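Aerotolerance-related membrane protein (Bacteroides fragilis, PDB 4JDU) probably contributes to oxygen tolerance at the cell membrane, through a von Willebrand factor type A domain, the part of the longer protein crystallised here, that binds calcium. Local coordinates at residues A14-N19 / Q87-G92; K40-M45 / S71-L76; Q138-G143 / N203-K208. The protein carries 6 engineered substitutions. One frame throughout, in Å; residues are numbered along the deposited sequence. Where two conformers were deposited one is given.

How the contacts relate
Contact 1 is buried and holds the metal: the end of strand 9-16 with the loop after it, and the loop entering helix 91-99, meet chiefly through oxygen atoms around calcium. Contact 2, partly buried and away from that site, joins helices 37-43 and 69-77 by an apolar touch beneath a surface salt bridge. Contact 3 is buried again but amide-rich, setting strand 138-143 against the end of helix 195-206. Contacts 1 and 3 use the same sheet, with centres about 19 Å apart. Contacts 2 and 3 touch where the Leu-41 side chain packs on that of Asn-203, so helices 37-43 and 195-206 are neighbours. Along the chain, contact 2 is nested within the loop that contact 1 closes.

Contact 1. Residues A14-N19 / Q87-G92; sequences ALDISN and QGTAIG. With CA (calcium ion), chain C.
Ser-18 lays its CB against the carbonyl of Gly-88, CB to O 3.1 Å, and turns its hydroxyl away from that carbonyl, to the calcium ion. The backbone sets the CB contact, whereas the torsion aims the hydroxyl: OG stands between the backbone N and the carbonyl carbon (chi1 68°), and from there Ser-18 OG binds the calcium at 2.3 Å. Thr-89 approaches from the other segment and offers OG1 to the calcium at 2.4 Å. The angle Ser-18 OG, calcium, Thr-89 OG1 is about 88°, which places the two hydroxyls on adjacent coordination positions. Two waters and Ser-20 complete the modelled sphere.

Asp-16 works from the second shell, because its OD2 remains 4.2 Å from the calcium. Its OD1 receives two bonds from one residue. Ser-18 OG donates at 2.6 Å to Asp-16 OD1, on the syn side and close to the carboxylate plane. The backbone Ser-18 N donates to the same oxygen with an N-H...O angle of 157°, closing an Asx turn that shapes the bend after strand 9-16. This double grip fixes both the backbone and the hydroxyl of Ser-18, and the negative carboxylate would be expected to strengthen the hydroxyl as a metal ligand. OD2 is held by Thr-116 OG1, while the side chains of Thr-89 and Asp-16 cross at about a right angle, Thr-89 CG2 coming 4.0 Å from Asp-16 OD2. Next along the chain from Ser-18, a water accepts from Asn-19 N and Gly-88 N, tying the two backbones.

Asp-16, Ser-18 and Ser-20 spell Asp-X-Ser-X-Ser; with Thr-89 and the nearby Asp-117, which does not bind the ion in this model, they form the metal-ion-dependent adhesion site of von Willebrand factor type A domains.

Contact 2. Residues K40-M45 / S71-L76; sequences KLVDGM and SAKMFL
Val-42 and Lys-73 meet at a slant, one branch of the valine against the root of the lysine chain. Val-42 CG2 presses on Lys-73 CG at 3.5 Å, tighter than usual for two carbons, and also lies near CD. The valine's other branch, CG1, faces Ala-72, reaching its CB at 4.2 Å, so the two methyls of Val-42 divide the neighbouring helix between residues 72 and 73.

Beyond the valine the lysine chain changes direction. Bends at chi2 (-140°) and chi3 (-53°) carry its end over to Asp-43, whose side chain it crosses at about a right angle. Lys-73 NZ then donates to Asp-43 OD2 at 2.7 Å, using the syn lone pair, and forms a salt bridge. OD1 is less favourably placed, at 3.2 Å from Lys-73 NZ, so the grip on the carboxylate is unequal. The methylenes take part as well: Lys-73 CD passes 3.3 Å from Asp-43 OD1.

Both helices belong to the Rossmann-like alpha/beta fold of the von Willebrand factor type A domain. Helix 37-43 lies in the crossover from strand 9-16 to its parallel neighbour 49-55, whereas helix 69-77 follows the antiparallel edge strand 59-66. They rest on the same part of the sheet, Val-42 touching Val-50 and Ala-72 touching Leu-63, with the salt bridge on the side turned to solvent.

Asp-43 ends its helix, where the helix dipole would tend to disfavour a negative group; the lysine probably offsets this. Lys-40 NZ lies 6.5 Å from Lys-73 NZ, a like-charge approach that the Asp-43 carboxylate probably screens, its OD2 being 5.2 Å from Lys-40 NZ.

Contact 3. Residues Q138-G143 / N203-K208; sequences QVNVLG and NQEINK
In this alpha/beta domain the last helix, 195-206, packs on one face of the central sheet, and its final turn meets the start of strand 138-143 through Gln-138, Asn-140 and Glu-205. Gln-138 and Asn-140 are two residues apart on the strand, so both side chains project to the helix side, while Val-139 and Val-141 face the other way, Val-141 touching helix 175-184.

Gln-138 NE2 donates to Glu-205 OE2 at 2.8 Å, with an N-H...O angle of 137°. The oxygen is met on its anti side, and the amide and carboxylate planes stand 54° apart, so the two groups do not lie flat together. With CG anti to the backbone N (chi1 -177°), Glu-205 sets its CG against the strand, 3.5 Å from Gln-138 NE2 and 3.6 Å from Asn-140 OD1; the bend at chi2 then turns the carboxylate to the Gln-138 amide.

The Gln-138 amide is held at both ends. Asn-140 ND2 donates to Gln-138 OE1 at 3.0 Å along a nearly straight N-H, arriving from above the carbonyl plane and in the plane of its own amide. NE2 has a second acceptor in Asn-186 O. Asn-140 is positioned in turn by the backbone N of Ile-188, bonded to its OD1, and more weakly by Ile-112 O. These bonds satisfy buried amides and fix which way each is turned.

Here the polar bonding joins the start of a central strand to the C-terminal turn of a covering helix, the sheet-to-helix packing of the doubly wound von Willebrand factor type A fold.

Contact 1. Residues A14-N19 / Q87-G92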
ATOM      1  N   ALA A  14       3.005  -2.262   2.612  1.00 13.89           N
ATOM      2  CA  ALA A  14       3.726  -1.308   1.773  1.00 11.98           C
ATOM      3  C   ALA A  14       2.743  -0.225   1.354  1.00 12.14           C
ATOM      4  O   ALA A  14       1.866  -0.472   0.520  1.00 13.77           O
ATOM      5  CB  ALA A  14       4.337  -2.001   0.554  1.00 14.52           C
ATOM      6  N   LEU A  15       2.876   0.952   1.957  1.00 13.83           N
ATOM      7  CA  LEU A  15       1.920   2.040   1.760  1.00 12.19           C
ATOM      8  C   LEU A  15       2.454   3.089   0.805  1.00 12.56           C
ATOM      9  O   LEU A  15       3.502   3.688   1.050  1.00 12.97           O
ATOM     10  CB  LEU A  15       1.576   2.698   3.096  1.00 14.34           C
ATOM     11  CG  LEU A  15       0.717   3.972   3.051  1.00 12.97           C
ATOM     12  CD1 LEU A  15      -0.681   3.678   2.540  1.00 15.17           C
ATOM     13  CD2 LEU A  15       0.651   4.547   4.437  1.00 14.94           C
ATOM     14  N   ASP A  16       1.716   3.311  -0.275  1.00 14.42           N
ATOM     15  CA  ASP A  16       1.979   4.392  -1.224  1.00 12.89           C
ATOM     16  C   ASP A  16       1.721   5.745  -0.548  1.00 14.65           C
ATOM     17  O   ASP A  16       0.597   6.020  -0.127  1.00 15.28           O
ATOM     18  CB  ASP A  16       1.002   4.210  -2.395  1.00 13.42           C
ATOM     19  CG  ASP A  16       1.359   5.029  -3.616  1.00 16.59           C
ATOM     20  OD1 ASP A  16       1.949   6.120  -3.479  1.00 15.84           O
ATOM     21  OD2 ASP A  16       1.007   4.580  -4.736  1.00 18.68           O
ATOM     22  N   ILE A  17       2.751   6.580  -0.440  1.00 12.52           N
ATOM     23  CA  ILE A  17       2.575   7.942   0.072  1.00 14.04           C
ATOM     24  C   ILE A  17       2.944   8.990  -0.980  1.00 14.86           C
ATOM     25  O   ILE A  17       3.257  10.148  -0.661  1.00 15.49           O
ATOM     26  CB  ILE A  17       3.322   8.176   1.404  1.00 12.65           C
ATOM     27  CG1 ILE A  17       4.838   8.047   1.235  1.00 13.19           C
ATOM     28  CG2 ILE A  17       2.805   7.197   2.467  1.00 14.11           C
ATOM     29  CD1 ILE A  17       5.598   8.609   2.439  1.00 16.08           C
ATOM     30  N   SER A  18       2.868   8.578  -2.244  1.00 15.36           N
ATOM     31  CA  SER A  18       3.131   9.485  -3.355  1.00 16.30           C
ATOM     32  C   SER A  18       2.038  10.532  -3.454  1.00 15.96           C
ATOM     33  O   SER A  18       0.962  10.400  -2.860  1.00 15.23           O
ATOM     34  CB  SER A  18       3.275   8.717  -4.673  1.00 20.48           C
ATOM     35  OG  SER A  18       2.050   8.133  -5.097  1.00 19.44           O
ATOM     36  N   ASN A  19       2.310  11.572  -4.227  1.00 17.08           N
ATOM     37  CA  ASN A  19       1.420  12.721  -4.274  0.51 17.15           C
ATOM     38  C   ASN A  19      -0.005  12.392  -4.730  1.00 16.43           C
ATOM     39  O   ASN A  19      -0.957  12.996  -4.255  1.00 15.68           O
ATOM     40  CB  ASN A  19       2.024  13.837  -5.128  0.51 20.36           C
ATOM     41  CG  ASN A  19       2.113  15.147  -4.377  0.51 28.77           C
ATOM     42  OD1 ASN A  19       1.172  15.940  -4.385  0.51 31.70           O
ATOM     43  ND2 ASN A  19       3.230  15.368  -3.697  0.51 32.57           N
ATOM     44  N   GLN A  87      10.039  11.714  -5.327  1.00 51.64           N
ATOM     45  CA  GLN A  87       8.646  11.656  -5.761  1.00 52.50           C
ATOM     46  C   GLN A  87       8.494  10.626  -6.876  1.00 52.92           C
ATOM     47  O   GLN A  87       9.484  10.178  -7.451  1.00 55.63           O
ATOM     48  CB  GLN A  87       8.171  13.029  -6.246  1.00 54.45           C
ATOM     49  CG  GLN A  87       8.275  14.139  -5.206  1.00 54.81           C
ATOM     50  N   GLY A  88       7.258  10.249  -7.182  1.00 49.83           N
ATOM     51  CA  GLY A  88       7.007   9.224  -8.181  1.00 46.57           C
ATOM     52  C   GLY A  88       6.282   8.043  -7.574  1.00 44.19           C
ATOM     53  O   GLY A  88       5.790   8.130  -6.447  1.00 34.49           O
ATOM     54  N   THR A  89       6.224   6.935  -8.311  1.00 40.37           N
ATOM     55  CA  THR A  89       5.514   5.742  -7.848  1.00 34.76           C
ATOM     56  C   THR A  89       6.221   4.442  -8.245  1.00 42.31           C
ATOM     57  O   THR A  89       6.223   4.057  -9.419  1.00 47.32           O
ATOM     58  CB  THR A  89       4.065   5.753  -8.351  1.00 37.35           C
ATOM     59  OG1 THR A  89       3.397   6.902  -7.808  1.00 31.68           O
ATOM     60  CG2 THR A  89       3.332   4.481  -7.928  1.00 39.16           C
ATOM     61  N   ALA A  90       6.808   3.772  -7.251  1.00 29.73           N
ATOM     62  CA  ALA A  90       7.691   2.624  -7.478  1.00 34.28           C
ATOM     63  C   ALA A  90       7.236   1.387  -6.704  1.00 26.91           C
ATOM     64  O   ALA A  90       7.877   0.976  -5.729  1.00 25.61           O
ATOM     65  CB  ALA A  90       9.113   2.984  -7.088  1.00 33.49           C
ATOM     66  N   ILE A  91       6.133   0.792  -7.151  1.00 17.35           N
ATOM     67  CA  ILE A  91       5.565  -0.362  -6.475  1.00 18.79           C
ATOM     68  C   ILE A  91       6.538  -1.553  -6.453  1.00 17.55           C
ATOM     69  O   ILE A  91       6.646  -2.262  -5.443  1.00 16.86           O
ATOM     70  CB  ILE A  91       4.214  -0.771  -7.122  1.00 18.97           C
ATOM     71  CG1 ILE A  91       3.211   0.388  -7.041  1.00 22.11           C
ATOM     72  CG2 ILE A  91       3.658  -2.013  -6.447  1.00 22.00           C
ATOM     73  CD1 ILE A  91       1.882   0.102  -7.752  1.00 22.30           C
ATOM     74  N   GLY A  92       7.250  -1.777  -7.554  1.00 17.97           N
ATOM     75  CA  GLY A  92       8.198  -2.881  -7.626  1.00 18.19           C
ATOM     76  C   GLY A  92       9.286  -2.750  -6.576  1.00 19.15           C
ATOM     77  O   GLY A  92       9.626  -3.715  -5.892  1.00 17.66           O
TER
HETATM   78 CA    CA C 302       1.303   7.909  -7.253  0.54 16.09          CA
HETATM   79  O   HOH W   1       5.031  11.832  -5.456  1.00 31.53           O
HETATM   80  O   HOH W   2       2.057  10.435  -7.470  1.00 30.70           O
HETATM   81  O   HOH W   3       0.727   8.553  -9.563  1.00 52.55           O

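Contact 2. Residues K40-M45 / S71-L76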
ATOM      1  N   LYS A  40      -7.274  -0.321  11.216  1.00 24.18           N
ATOM      2  CA  LYS A  40      -8.242  -1.393  11.442  1.00 24.41           C
ATOM      3  C   LYS A  40      -7.573  -2.749  11.322  1.00 23.99           C
ATOM      4  O   LYS A  40      -7.834  -3.659  12.117  1.00 27.36           O
ATOM      5  CB  LYS A  40      -9.405  -1.310  10.443  1.00 32.01           C
ATOM      6  CG  LYS A  40     -10.212  -0.040  10.540  1.00 37.77           C
ATOM      7  CD  LYS A  40     -10.431   0.323  11.995  1.00 44.48           C
ATOM      8  CE  LYS A  40     -11.140   1.653  12.147  1.00 48.84           C
ATOM      9  NZ  LYS A  40     -11.335   1.974  13.590  1.00 49.10           N
ATOM     10  N   LEU A  41      -6.714  -2.872  10.318  1.00 25.12           N
ATOM     11  CA  LEU A  41      -6.020  -4.123  10.030  1.00 27.50           C
ATOM     12  C   LEU A  41      -5.195  -4.594  11.224  1.00 27.55           C
ATOM     13  O   LEU A  41      -5.278  -5.763  11.623  1.00 27.87           O
ATOM     14  CB  LEU A  41      -5.138  -3.953   8.789  1.00 26.82           C
ATOM     15  CG  LEU A  41      -4.373  -5.171   8.271  1.00 34.11           C
ATOM     16  CD1 LEU A  41      -5.322  -6.324   8.079  1.00 39.16           C
ATOM     17  CD2 LEU A  41      -3.696  -4.828   6.961  1.00 36.46           C
ATOM     18  N   VAL A  42      -4.414  -3.689  11.805  1.00 26.22           N
ATOM     19  CA  VAL A  42      -3.589  -4.055  12.954  1.00 27.16           C
ATOM     20  C   VAL A  42      -4.413  -4.284  14.225  1.00 30.27           C
ATOM     21  O   VAL A  42      -4.075  -5.162  15.030  1.00 33.93           O
ATOM     22  CB  VAL A  42      -2.444  -3.048  13.219  1.00 27.20           C
ATOM     23  CG1 VAL A  42      -1.578  -2.890  11.985  1.00 23.72           C
ATOM     24  CG2 VAL A  42      -2.983  -1.713  13.672  1.00 32.23           C
ATOM     25  N   ASP A  43      -5.491  -3.515  14.406  1.00 29.40           N
ATOM     26  CA  ASP A  43      -6.356  -3.686  15.577  1.00 31.37           C
ATOM     27  C   ASP A  43      -7.065  -5.033  15.520  1.00 36.07           C
ATOM     28  O   ASP A  43      -7.509  -5.556  16.544  1.00 41.93           O
ATOM     29  CB  ASP A  43      -7.388  -2.552  15.698  1.00 29.43           C
ATOM     30  CG  ASP A  43      -6.838  -1.322  16.407  1.00 36.72           C
ATOM     31  OD1 ASP A  43      -5.728  -1.401  16.971  1.00 46.22           O
ATOM     32  OD2 ASP A  43      -7.532  -0.278  16.413  1.00 41.96           O
ATOM     33  N   GLY A  44      -7.164  -5.597  14.319  1.00 33.65           N
ATOM     34  CA  GLY A  44      -7.768  -6.906  14.136  1.00 40.56           C
ATOM     35  C   GLY A  44      -6.776  -8.058  14.142  1.00 43.98           C
ATOM     36  O   GLY A  44      -7.132  -9.185  13.796  1.00 50.79           O
HETATM   37  N   MSE A  45      -5.532  -7.778  14.528  1.00 35.92           N
HETATM   38  CA  MSE A  45      -4.511  -8.817  14.650  1.00 37.20           C
HETATM   39  C   MSE A  45      -4.441  -9.362  16.069  1.00 36.71           C
HETATM   40  O   MSE A  45      -4.729  -8.654  17.035  1.00 41.45           O
HETATM   41  CB  MSE A  45      -3.138  -8.282  14.249  1.00 30.56           C
HETATM   42  CG  MSE A  45      -2.983  -8.017  12.766  1.00 28.09           C
HETATM   43 SE   MSE A  45      -1.214  -7.320  12.357  0.57 27.26          SE
HETATM   44  CE  MSE A  45      -1.361  -7.354  10.424  1.00 28.35           C
ATOM     45  N   SER A  71       2.242   0.512  18.189  1.00 23.74           N
ATOM     46  CA  SER A  71       3.297   1.319  17.587  1.00 23.59           C
ATOM     47  C   SER A  71       3.024   1.584  16.113  1.00 23.70           C
ATOM     48  O   SER A  71       3.239   2.691  15.620  1.00 24.29           O
ATOM     49  CB  SER A  71       4.651   0.634  17.741  1.00 25.82           C
ATOM     50  OG  SER A  71       5.660   1.387  17.087  1.00 31.85           O
ATOM     51  N   ALA A  72       2.554   0.563  15.404  1.00 21.21           N
ATOM     52  CA  ALA A  72       2.203   0.709  13.997  1.00 23.38           C
ATOM     53  C   ALA A  72       1.173   1.812  13.813  1.00 24.18           C
ATOM     54  O   ALA A  72       1.325   2.669  12.945  1.00 25.38           O
ATOM     55  CB  ALA A  72       1.690  -0.612  13.435  1.00 26.87           C
ATOM     56  N   LYS A  73       0.128   1.797  14.637  1.00 20.91           N
ATOM     57  CA  LYS A  73      -0.907   2.824  14.557  1.00 26.43           C
ATOM     58  C   LYS A  73      -0.323   4.212  14.762  1.00 25.05           C
ATOM     59  O   LYS A  73      -0.755   5.173  14.130  1.00 28.49           O
ATOM     60  CB  LYS A  73      -2.017   2.581  15.585  1.00 26.96           C
ATOM     61  CG  LYS A  73      -2.663   1.218  15.482  1.00 36.52           C
ATOM     62  CD  LYS A  73      -4.179   1.257  15.679  1.00 39.13           C
ATOM     63  CE  LYS A  73      -4.581   1.962  16.959  1.00 34.10           C
ATOM     64  NZ  LYS A  73      -6.021   1.725  17.323  1.00 39.01           N
HETATM   65  N   MSE A  74       0.667   4.310  15.642  1.00 26.54           N
HETATM   66  CA  MSE A  74       1.295   5.595  15.945  1.00 21.56           C
HETATM   67  C   MSE A  74       2.112   6.162  14.777  1.00 24.53           C
HETATM   68  O   MSE A  74       2.097   7.373  14.530  1.00 26.23           O
HETATM   69  CB  MSE A  74       2.127   5.478  17.222  1.00 27.71           C
HETATM   70  CG  MSE A  74       1.290   5.111  18.446  1.00 30.70           C
HETATM   71 SE   MSE A  74      -0.026   6.491  18.879  0.48 37.39          SE
HETATM   72  CE  MSE A  74      -1.608   5.781  17.984  1.00 35.56           C
ATOM     73  N   PHE A  75       2.803   5.293  14.048  1.00 18.75           N
ATOM     74  CA  PHE A  75       3.518   5.710  12.846  1.00 17.68           C
ATOM     75  C   PHE A  75       2.579   6.343  11.810  1.00 19.42           C
ATOM     76  O   PHE A  75       2.959   7.279  11.104  1.00 18.17           O
ATOM     77  CB  PHE A  75       4.269   4.524  12.230  1.00 17.86           C
ATOM     78  CG  PHE A  75       5.648   4.301  12.803  1.00 16.69           C
ATOM     79  CD1 PHE A  75       5.818   3.700  14.045  1.00 22.28           C
ATOM     80  CD2 PHE A  75       6.770   4.672  12.080  1.00 20.39           C
ATOM     81  CE1 PHE A  75       7.087   3.489  14.562  1.00 24.24           C
ATOM     82  CE2 PHE A  75       8.040   4.464  12.590  1.00 20.63           C
ATOM     83  CZ  PHE A  75       8.198   3.876  13.831  1.00 19.18           C
ATOM     84  N   LEU A  76       1.351   5.840  11.714  1.00 17.88           N
ATOM     85  CA  LEU A  76       0.381   6.431  10.788  1.00 15.85           C
ATOM     86  C   LEU A  76       0.179   7.934  11.004  1.00 18.88           C
ATOM     87  O   LEU A  76       0.082   8.685  10.037  1.00 17.68           O
ATOM     88  CB  LEU A  76      -0.970   5.712  10.884  1.00 16.17           C
ATOM     89  CG  LEU A  76      -0.946   4.227  10.530  1.00 18.07           C
ATOM     90  CD1 LEU A  76      -2.298   3.599  10.888  1.00 19.44           C
ATOM     91  CD2 LEU A  76      -0.636   4.033   9.052  1.00 18.54           C
TER

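Contact 3. Residues Q138-G143 / N203-K208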
ATOM      1  N   GLN A 138       3.257 -14.214  -0.306  1.00 20.20           N
ATOM      2  CA  GLN A 138       2.059 -13.727  -0.988  1.00 17.82           C
ATOM      3  C   GLN A 138       2.052 -12.208  -1.119  1.00 16.18           C
ATOM      4  O   GLN A 138       2.441 -11.492  -0.195  1.00 17.84           O
ATOM      5  CB  GLN A 138       0.826 -14.161  -0.199  1.00 21.32           C
ATOM      6  CG  GLN A 138      -0.491 -13.613  -0.720  1.00 23.96           C
ATOM      7  CD  GLN A 138      -1.654 -14.025   0.154  1.00 25.81           C
ATOM      8  OE1 GLN A 138      -1.758 -13.600   1.310  1.00 23.88           O
ATOM      9  NE2 GLN A 138      -2.529 -14.875  -0.384  1.00 29.48           N
ATOM     10  N   VAL A 139       1.611 -11.718  -2.272  1.00 15.16           N
ATOM     11  CA  VAL A 139       1.449 -10.276  -2.460  1.00 14.90           C
ATOM     12  C   VAL A 139      -0.007  -9.943  -2.757  1.00 14.82           C
ATOM     13  O   VAL A 139      -0.573 -10.388  -3.765  1.00 16.31           O
ATOM     14  CB  VAL A 139       2.314  -9.718  -3.594  1.00 16.36           C
ATOM     15  CG1 VAL A 139       2.204  -8.199  -3.638  1.00 16.73           C
ATOM     16  CG2 VAL A 139       3.764 -10.154  -3.435  1.00 18.03           C
ATOM     17  N   ASN A 140      -0.590  -9.173  -1.843  1.00 14.54           N
ATOM     18  CA  ASN A 140      -1.965  -8.696  -1.935  1.00 14.35           C
ATOM     19  C   ASN A 140      -1.953  -7.219  -2.272  1.00 15.31           C
ATOM     20  O   ASN A 140      -1.012  -6.501  -1.937  1.00 14.61           O
ATOM     21  CB  ASN A 140      -2.670  -8.903  -0.591  1.00 16.36           C
ATOM     22  CG  ASN A 140      -2.628 -10.348  -0.133  1.00 16.78           C
ATOM     23  OD1 ASN A 140      -3.302 -11.210  -0.709  1.00 17.61           O
ATOM     24  ND2 ASN A 140      -1.836 -10.626   0.908  1.00 18.76           N
ATOM     25  N   VAL A 141      -3.012  -6.755  -2.920  1.00 14.52           N
ATOM     26  CA  VAL A 141      -3.110  -5.343  -3.262  1.00 15.74           C
ATOM     27  C   VAL A 141      -4.468  -4.767  -2.868  1.00 15.75           C
ATOM     28  O   VAL A 141      -5.525  -5.319  -3.225  1.00 16.58           O
ATOM     29  CB  VAL A 141      -2.860  -5.105  -4.770  1.00 14.68           C
ATOM     30  CG1 VAL A 141      -2.926  -3.619  -5.083  1.00 17.31           C
ATOM     31  CG2 VAL A 141      -1.510  -5.678  -5.204  1.00 16.13           C
ATOM     32  N   LEU A 142      -4.434  -3.675  -2.105  1.00 15.18           N
ATOM     33  CA  LEU A 142      -5.638  -2.922  -1.781  1.00 15.44           C
ATOM     34  C   LEU A 142      -5.591  -1.634  -2.590  1.00 14.49           C
ATOM     35  O   LEU A 142      -4.699  -0.793  -2.404  1.00 15.75           O
ATOM     36  CB  LEU A 142      -5.731  -2.634  -0.281  1.00 17.71           C
ATOM     37  CG  LEU A 142      -5.540  -3.848   0.627  1.00 25.62           C
ATOM     38  CD1 LEU A 142      -5.724  -3.484   2.090  1.00 22.32           C
ATOM     39  CD2 LEU A 142      -6.458  -4.991   0.223  1.00 32.58           C
ATOM     40  N   GLY A 143      -6.530  -1.503  -3.524  1.00 17.32           N
ATOM     41  CA  GLY A 143      -6.565  -0.352  -4.407  1.00 16.33           C
ATOM     42  C   GLY A 143      -7.439   0.730  -3.808  1.00 16.40           C
ATOM     43  O   GLY A 143      -8.604   0.482  -3.481  1.00 19.94           O
ATOM     44  N   ASN A 203      -7.623  -9.706   6.085  1.00 40.08           N
ATOM     45  CA  ASN A 203      -7.327 -10.568   7.229  1.00 46.43           C
ATOM     46  C   ASN A 203      -7.718 -12.013   6.941  1.00 48.70           C
ATOM     47  O   ASN A 203      -7.043 -12.952   7.366  1.00 55.14           O
ATOM     48  CB  ASN A 203      -8.057 -10.086   8.488  1.00 53.19           C
ATOM     49  CG  ASN A 203      -7.348  -8.930   9.172  1.00 58.32           C
ATOM     50  OD1 ASN A 203      -7.910  -7.846   9.329  1.00 60.56           O
ATOM     51  ND2 ASN A 203      -6.105  -9.160   9.586  1.00 60.51           N
ATOM     52  N   GLN A 204      -8.816 -12.177   6.211  1.00 45.35           N
ATOM     53  CA  GLN A 204      -9.304 -13.495   5.820  1.00 51.13           C
ATOM     54  C   GLN A 204      -8.335 -14.195   4.872  1.00 49.65           C
ATOM     55  O   GLN A 204      -8.091 -15.397   4.997  1.00 49.97           O
ATOM     56  CB  GLN A 204     -10.689 -13.374   5.175  1.00 53.09           C
ATOM     57  CG  GLN A 204     -11.182 -14.634   4.475  1.00 56.98           C
ATOM     58  CD  GLN A 204     -12.628 -14.515   4.032  1.00 64.30           C
ATOM     59  OE1 GLN A 204     -13.475 -14.022   4.776  1.00 67.47           O
ATOM     60  NE2 GLN A 204     -12.918 -14.959   2.813  1.00 65.07           N
ATOM     61  N   GLU A 205      -7.781 -13.439   3.929  1.00 42.16           N
ATOM     62  CA  GLU A 205      -6.804 -13.987   2.993  1.00 45.18           C
ATOM     63  C   GLU A 205      -5.486 -14.298   3.698  1.00 47.55           C
ATOM     64  O   GLU A 205      -4.845 -15.316   3.425  1.00 49.23           O
ATOM     65  CB  GLU A 205      -6.560 -13.009   1.843  1.00 39.27           C
ATOM     66  CG  GLU A 205      -5.597 -13.526   0.786  1.00 39.90           C
ATOM     67  CD  GLU A 205      -6.073 -14.811   0.136  1.00 44.91           C
ATOM     68  OE1 GLU A 205      -7.298 -14.972  -0.061  1.00 49.41           O
ATOM     69  OE2 GLU A 205      -5.215 -15.663  -0.178  1.00 47.63           O
ATOM     70  N   ILE A 206      -5.087 -13.404   4.597  1.00 44.44           N
ATOM     71  CA  ILE A 206      -3.853 -13.560   5.361  1.00 47.44           C
ATOM     72  C   ILE A 206      -3.918 -14.787   6.273  1.00 52.91           C
ATOM     73  O   ILE A 206      -2.941 -15.529   6.402  1.00 54.08           O
ATOM     74  CB  ILE A 206      -3.552 -12.288   6.190  1.00 46.41           C
ATOM     75  CG1 ILE A 206      -3.031 -11.170   5.280  1.00 44.59           C
ATOM     76  CG2 ILE A 206      -2.550 -12.574   7.306  1.00 51.36           C
ATOM     77  CD1 ILE A 206      -2.834  -9.846   5.990  1.00 46.27           C
ATOM     78  N   ASN A 207      -5.082 -15.012   6.879  1.00 54.21           N
ATOM     79  CA  ASN A 207      -5.260 -16.118   7.823  1.00 59.91           C
ATOM     80  C   ASN A 207      -5.369 -17.495   7.167  1.00 65.85           C
ATOM     81  O   ASN A 207      -5.953 -18.423   7.734  1.00 66.08           O
ATOM     82  CB  ASN A 207      -6.461 -15.862   8.737  1.00 61.81           C
ATOM     83  CG  ASN A 207      -6.216 -14.731   9.722  1.00 63.72           C
ATOM     84  OD1 ASN A 207      -5.311 -13.914   9.538  1.00 62.77           O
ATOM     85  ND2 ASN A 207      -7.027 -14.676  10.773  1.00 65.68           N
ATOM     86  N   LYS A 208      -4.802 -17.615   5.972  1.00 69.32           N
ATOM     87  CA  LYS A 208      -4.647 -18.904   5.311  1.00 74.40           C
ATOM     88  C   LYS A 208      -3.156 -19.191   5.147  1.00 74.10           C
ATOM     89  O   LYS A 208      -2.756 -20.230   4.619  1.00 76.46           O
ATOM     90  CB  LYS A 208      -5.360 -18.904   3.957  1.00 70.96           C
ATOM     91  CG  LYS A 208      -6.855 -18.617   4.050  1.00 70.29           C
ATOM     92  CD  LYS A 208      -7.529 -18.751   2.694  1.00 69.46           C
TER